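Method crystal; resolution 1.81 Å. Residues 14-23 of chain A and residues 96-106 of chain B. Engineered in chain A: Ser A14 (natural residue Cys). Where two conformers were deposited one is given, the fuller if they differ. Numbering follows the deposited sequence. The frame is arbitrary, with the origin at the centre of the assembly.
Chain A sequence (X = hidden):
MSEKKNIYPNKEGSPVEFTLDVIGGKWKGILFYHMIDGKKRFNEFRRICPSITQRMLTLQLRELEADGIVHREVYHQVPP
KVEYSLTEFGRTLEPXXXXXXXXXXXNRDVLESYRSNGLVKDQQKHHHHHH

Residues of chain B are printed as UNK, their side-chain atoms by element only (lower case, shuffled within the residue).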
# COMPACT_ATOMS: atom_id res chain seq x y z
N SER A 14 11.97 0.81 6.92
CA SER A 14 11.04 -0.32 6.95
C SER A 14 10.85 -0.90 5.55
O SER A 14 10.46 -0.17 4.63
CB SER A 14 9.68 0.11 7.50
OG SER A 14 8.63 -0.64 6.91
N PRO A 15 11.12 -2.19 5.37
CA PRO A 15 10.87 -2.77 4.08
C PRO A 15 9.38 -2.78 3.68
O PRO A 15 9.08 -2.76 2.51
CB PRO A 15 11.41 -4.20 4.21
CG PRO A 15 11.35 -4.46 5.68
CD PRO A 15 11.72 -3.17 6.31
N VAL A 16 8.48 -2.79 4.66
CA VAL A 16 7.05 -2.67 4.38
C VAL A 16 6.76 -1.31 3.72
O VAL A 16 6.12 -1.25 2.66
CB VAL A 16 6.21 -2.85 5.65
CG1 VAL A 16 4.72 -2.70 5.31
CG2 VAL A 16 6.51 -4.21 6.28
N GLU A 17 7.24 -0.22 4.32
CA GLU A 17 7.08 1.12 3.76
C GLU A 17 7.85 1.29 2.43
O GLU A 17 7.44 2.06 1.53
CB GLU A 17 7.49 2.18 4.78
CG GLU A 17 6.72 2.14 6.09
CD GLU A 17 5.22 2.41 5.93
OE1 GLU A 17 4.79 2.80 4.83
OE2 GLU A 17 4.47 2.21 6.91
N PHE A 18 8.93 0.54 2.26
CA PHE A 18 9.63 0.52 0.96
C PHE A 18 8.73 0.03 -0.18
O PHE A 18 8.64 0.64 -1.24
CB PHE A 18 10.87 -0.36 1.08
CG PHE A 18 11.83 -0.18 -0.05
CD1 PHE A 18 12.70 0.90 -0.06
CD2 PHE A 18 11.86 -1.09 -1.09
CE1 PHE A 18 13.60 1.07 -1.11
CE2 PHE A 18 12.74 -0.93 -2.15
CZ PHE A 18 13.62 0.16 -2.15
N THR A 19 8.06 -1.10 0.06
CA THR A 19 7.12 -1.67 -0.89
C THR A 19 5.94 -0.75 -1.16
O THR A 19 5.57 -0.54 -2.32
CB THR A 19 6.63 -3.03 -0.39
OG1 THR A 19 7.77 -3.85 -0.18
CG2 THR A 19 5.70 -3.70 -1.40
N LEU A 20 5.37 -0.19 -0.10
CA LEU A 20 4.26 0.76 -0.25
C LEU A 20 4.65 2.01 -1.06
O LEU A 20 3.83 2.57 -1.78
CB LEU A 20 3.69 1.15 1.10
CG LEU A 20 2.85 0.09 1.82
CD1 LEU A 20 2.48 0.54 3.23
CD2 LEU A 20 1.62 -0.29 1.00
N ASP A 21 5.92 2.42 -1.01
CA ASP A 21 6.38 3.54 -1.86
C ASP A 21 6.26 3.22 -3.34
O ASP A 21 6.10 4.13 -4.16
CB ASP A 21 7.83 3.91 -1.58
CG ASP A 21 7.99 4.74 -0.33
OD1 ASP A 21 7.05 5.45 0.03
OD2 ASP A 21 9.05 4.66 0.30
N VAL A 22 6.38 1.94 -3.69
CA VAL A 22 6.40 1.52 -5.08
C VAL A 22 4.99 1.38 -5.64
O VAL A 22 4.70 1.81 -6.77
CB VAL A 22 7.17 0.20 -5.24
CG1 VAL A 22 7.02 -0.35 -6.65
CG2 VAL A 22 8.63 0.42 -4.86
N ILE A 23 4.11 0.78 -4.83
CA ILE A 23 2.80 0.33 -5.28
C ILE A 23 1.66 1.13 -4.63
O ILE A 23 0.49 0.89 -4.93
CB ILE A 23 2.65 -1.19 -4.95
CG1 ILE A 23 1.71 -1.92 -5.93
CG2 ILE A 23 2.14 -1.38 -3.53
CD1 ILE A 23 1.85 -1.56 -7.39
N UNK B 96 -0.53 -10.23 3.84
CA UNK B 96 -0.21 -9.17 2.91
C UNK B 96 0.95 -8.33 3.48
O UNK B 96 1.92 -8.08 2.78
c UNK B 96 -1.43 -8.26 2.64
c UNK B 96 -0.93 -6.88 2.13
c UNK B 96 -2.42 -8.95 1.67
c UNK B 96 -3.82 -8.36 1.64
N UNK B 97 0.87 -7.95 4.76
CA UNK B 97 1.96 -7.16 5.39
C UNK B 97 3.29 -7.92 5.40
O UNK B 97 4.32 -7.36 5.04
c UNK B 97 1.58 -6.61 6.78
c UNK B 97 2.79 -6.00 7.47
c UNK B 97 0.51 -5.58 6.61
N UNK B 98 3.26 -9.22 5.71
CA UNK B 98 4.49 -9.99 5.67
C UNK B 98 5.07 -10.10 4.23
O UNK B 98 6.27 -9.97 4.06
c UNK B 98 5.28 -10.61 8.61
c UNK B 98 4.33 -11.36 6.36
c UNK B 98 4.09 -12.80 8.37
c UNK B 98 4.16 -11.35 7.88
N UNK B 99 4.22 -10.24 3.20
CA UNK B 99 4.69 -10.20 1.83
C UNK B 99 5.37 -8.91 1.44
O UNK B 99 6.42 -8.96 0.75
c UNK B 99 3.24 -11.97 0.87
n UNK B 99 0.90 -12.47 0.70
o UNK B 99 2.10 -12.22 -1.21
c UNK B 99 3.57 -10.49 0.87
c UNK B 99 2.04 -12.23 0.02
N UNK B 100 4.82 -7.80 1.91
CA UNK B 100 5.43 -6.49 1.67
C UNK B 100 6.83 -6.43 2.32
O UNK B 100 7.79 -5.94 1.71
c UNK B 100 1.96 -3.81 3.50
c UNK B 100 4.54 -5.36 2.17
c UNK B 100 3.23 -5.26 1.39
s UNK B 100 2.19 -3.85 1.75
N UNK B 101 6.93 -6.91 3.55
CA UNK B 101 8.23 -6.97 4.23
C UNK B 101 9.24 -7.72 3.34
O UNK B 101 10.33 -7.21 3.02
c UNK B 101 8.13 -7.68 5.62
c UNK B 101 10.92 -8.76 8.16
n UNK B 101 11.84 -9.68 7.42
c UNK B 101 9.52 -8.61 7.56
c UNK B 101 9.50 -7.79 6.28
N UNK B 102 8.87 -8.95 2.98
CA UNK B 102 9.75 -9.82 2.20
C UNK B 102 10.13 -9.22 0.85
O UNK B 102 11.32 -9.17 0.49
o UNK B 102 11.42 -12.50 3.17
c UNK B 102 9.08 -12.04 3.28
c UNK B 102 10.47 -12.20 3.92
c UNK B 102 9.12 -11.20 2.00
o UNK B 102 10.62 -12.01 5.15
N UNK B 103 9.13 -8.70 0.13
CA UNK B 103 9.37 -8.18 -1.22
C UNK B 103 10.28 -6.98 -1.11
O UNK B 103 11.22 -6.84 -1.88
c UNK B 103 9.18 -3.75 -4.18
c UNK B 103 8.58 -6.06 -3.89
c UNK B 103 8.95 -5.15 -6.18
c UNK B 103 8.86 -4.80 -3.33
n UNK B 103 8.31 -7.51 -5.60
c UNK B 103 9.22 -3.91 -5.58
c UNK B 103 8.22 -7.39 -3.34
c UNK B 103 8.07 -7.78 -1.90
c UNK B 103 8.07 -8.21 -4.45
c UNK B 103 8.63 -6.22 -5.33
N UNK B 104 10.04 -6.17 -0.08
CA UNK B 104 10.85 -4.97 0.14
C UNK B 104 12.28 -5.30 0.51
O UNK B 104 13.24 -4.60 0.08
N UNK B 105 12.46 -6.33 1.33
CA UNK B 105 13.80 -6.80 1.70
C UNK B 105 14.57 -7.36 0.51
O UNK B 105 15.71 -7.00 0.27
c UNK B 105 13.74 -7.89 2.78
o UNK B 105 12.98 -9.48 4.88
c UNK B 105 13.75 -7.33 4.17
c UNK B 105 13.44 -8.36 5.23
o UNK B 105 13.60 -8.03 6.41
N UNK B 106 13.92 -8.27 -0.20
CA UNK B 106 14.46 -8.89 -1.40
C UNK B 106 14.83 -7.91 -2.52
O UNK B 106 15.81 -8.15 -3.22
c UNK B 106 13.45 -9.90 -1.93
o UNK B 106 13.46 -11.04 -1.10

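Position 96 of chain B carries four side-chain carbons, forked at the first, with one arm two carbons long; none comes within contact distance of the chain A stretch. That branching defines Ile B96. At position 97 one carbon bears two others, a three-carbon fork directly on the backbone, and one tip lies 4.3 Å from CG2 of Val A16. This is Val B97, the tip being its CG1.

Position 98 has four carbons forked at the second and points away from chain A: Leu B98. Position 99 also points away; its three carbons end in one oxygen and one nitrogen, an amide, and the length makes it Gln B99.

Position 100 is an unbranched chain of two carbons, a sulfur and a terminal carbon, directed toward chain A. Only methionine fits. In Met B100 the CE atom is 3.5 Å from Val A16 CG1 and SD is 3.7 Å from Leu A20 CD2, so the thioether end packs against two aliphatic side chains.

Position 101 has four carbons in a row ending in nitrogen, hence Lys B101. Its side chain points away overall, yet CB sits 3.9 Å from Val A16 CG2, and its backbone O is 3.4 Å from Pro A15 CB. Position 102 has three carbons, the third carrying two oxygens, and is turned away from chain A: Glu B102. Its OE2 lies 3.5 Å from Lys B101 NZ, a salt bridge with a weak hydrogen bond.

Position 103 shows one carbon followed by fused five- and six-membered rings holding eight carbons and one nitrogen, an indole. In Trp B103, CE3 is 3.5 Å from Thr A19 OG1, which lies at the ring edge near its plane, and CZ3 is 4.3 Å from Val A22 CG2.

Position 104 has no side-chain atoms and is Gly B104. An ideal CB there would stand 2.2 Å from Pro A15 O and 2.8 Å from Thr A19 OG1, both clashes. Position 105 has three carbons, the third bearing two oxygens: Glu B105. Its CG is 3.9 Å from Pro A15 CB, while its OE2 forms a salt bridge with Lys B101 NZ at 2.6 Å. Position 106, one carbon then one oxygen, is Ser B106, out of reach of the chain A stretch.

The contact is a nearly perpendicular crossing: the helix axes make an angle of 86° and approach to 7.2 Å. Bare backbone at Gly B104 permits this closeness, its CA lying 4.5 Å from Pro A15 CA and 3.7 Å from Pro A15 O. Beside it, Thr A19 OG1 is 2.8 Å from Met B100 O and 3.2 Å from Pro A15 O; its single proton could serve either acceptor, so the choice remains open. Around this polar point, Val A16 and Leu A20 meet the thioether of Met B100, and Val A22 meets the indole of Trp B103. Together the two stretches bury 534 Å², summed over both sides.

Chain B 96-106: IVLQMKEWGES
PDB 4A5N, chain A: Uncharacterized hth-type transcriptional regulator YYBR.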